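Biofilm-associated surface protein (Staphylococcus aureus, PDB 7C7U) is a cell wall-anchored surface protein of the staphylococcal cell that takes part in biofilm formation, apparently as a calcium-binding switch modulating functional amyloid formation. Local coordinates at residues K464-N467 with T471-G474. Numbering follows the deposited sequence.
Sequences KVIN and TTVG
With chi1 at 71°, CG of Asn467 sits between its own backbone N and carbonyl carbon, and this brings the side chain alongside Thr471, whose side chain points the same way. Thr471 N donates to Asn467 OD1 at 2.9 Å, approaching from above the carboxamide plane, 49° out of it. In return Asn467 N reaches Thr471 O, also at 2.9 Å, so the two residues grip each other through a pair of bonds. A water extends the clasp, accepting from Asn467 ND2 and hydrogen-bonding to Thr471 OG1. Asn467 OD1 also takes a weak bond from Glu469 N inside the turn.

These bonds lie at the turn end of the hairpin of strands 462-466 and 472-477, the latter an outermost strand of its sheet, and past the Ile466-Thr472 non-hydrogen-bonded pair the register slips by one residue in a classic beta bulge. Val473 and Gly474 both face Val465, whose O receives a straight bond from Val473 N (2.7 Å) and a weak one from Gly474 N (3.4 Å). Val465 N then returns a bond to Gly474 O.

Around the bulge, Val465 CG1 packs against Val473 CG2 at 3.7 Å, the two side chains crossing at a slant, while Val465 also touches Tyr496 of strand 494-501. On the face opposite Val465, Ile466 CG1 lies 3.5 Å from Thr472 OG1. Lys464 leads away from the second strand to a salt bridge with Asp501.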
loop_
_atom_site.group_PDB
_atom_site.type_symbol
_atom_site.label_atom_id
_atom_site.label_comp_id
_atom_site.label_asym_id
_atom_site.label_seq_id
_atom_site.Cartn_x
_atom_site.Cartn_y
_atom_site.Cartn_z
ATOM N N LYS A 464 26.029 -7.128 -17.812
ATOM C CA LYS A 464 26.818 -6.775 -18.978
ATOM C C LYS A 464 28.160 -6.244 -18.507
ATOM O O LYS A 464 28.221 -5.451 -17.559
ATOM C CB LYS A 464 26.124 -5.704 -19.837
ATOM C CG LYS A 464 24.663 -5.988 -20.192
ATOM C CD LYS A 464 23.928 -4.679 -20.360
ATOM C CE LYS A 464 22.531 -4.849 -20.897
ATOM N NZ LYS A 464 21.854 -3.512 -20.909
ATOM N N VAL A 465 29.227 -6.681 -19.169
ATOM C CA VAL A 465 30.556 -6.105 -18.996
ATOM C C VAL A 465 30.823 -5.189 -20.186
ATOM O O VAL A 465 30.731 -5.608 -21.346
ATOM C CB VAL A 465 31.630 -7.195 -18.848
ATOM C CG1 VAL A 465 33.031 -6.575 -18.721
ATOM C CG2 VAL A 465 31.322 -8.062 -17.623
ATOM N N ILE A 466 31.111 -3.929 -19.892
ATOM C CA ILE A 466 31.239 -2.870 -20.885
ATOM C C ILE A 466 32.572 -2.171 -20.643
ATOM O O ILE A 466 32.892 -1.830 -19.497
ATOM C CB ILE A 466 30.073 -1.860 -20.795
ATOM C CG1 ILE A 466 28.718 -2.563 -20.894
ATOM C CG2 ILE A 466 30.186 -0.787 -21.858
ATOM C CD1 ILE A 466 27.564 -1.681 -20.446
ATOM N N ASN A 467 33.360 -1.991 -21.708
ATOM C CA ASN A 467 34.646 -1.315 -21.573
ATOM C C ASN A 467 34.449 0.205 -21.487
ATOM O O ASN A 467 33.338 0.729 -21.630
ATOM C CB ASN A 467 35.589 -1.727 -22.713
ATOM C CG ASN A 467 35.195 -1.150 -24.067
ATOM O OD1 ASN A 467 34.418 -0.210 -24.169
ATOM N ND2 ASN A 467 35.734 -1.741 -25.126
ATOM N N THR A 471 31.698 -0.271 -25.149
ATOM C CA THR A 471 31.471 -1.493 -25.914
ATOM C C THR A 471 31.214 -2.651 -24.960
ATOM O O THR A 471 32.046 -2.943 -24.089
ATOM C CB THR A 471 32.655 -1.826 -26.827
ATOM O OG1 THR A 471 32.871 -0.749 -27.747
ATOM C CG2 THR A 471 32.396 -3.139 -27.602
ATOM N N THR A 472 30.068 -3.302 -25.135
ATOM C CA THR A 472 29.743 -4.506 -24.383
ATOM C C THR A 472 30.644 -5.647 -24.836
ATOM O O THR A 472 30.696 -5.959 -26.029
ATOM C CB THR A 472 28.278 -4.882 -24.601
ATOM O OG1 THR A 472 27.434 -3.969 -23.881
ATOM C CG2 THR A 472 28.022 -6.287 -24.107
ATOM N N VAL A 473 31.366 -6.261 -23.897
ATOM C CA VAL A 473 32.248 -7.379 -24.226
ATOM C C VAL A 473 31.745 -8.710 -23.679
ATOM O O VAL A 473 32.250 -9.757 -24.098
ATOM C CB VAL A 473 33.706 -7.119 -23.774
ATOM C CG1 VAL A 473 34.227 -5.787 -24.340
ATOM C CG2 VAL A 473 33.833 -7.131 -22.255
ATOM N N GLY A 474 30.775 -8.713 -22.772
ATOM C CA GLY A 474 30.144 -9.953 -22.350
ATOM C C GLY A 474 28.799 -9.684 -21.710
ATOM O O GLY A 474 28.542 -8.586 -21.207
HETATM O O HOH W 1 35.541 -1.101 -27.776
#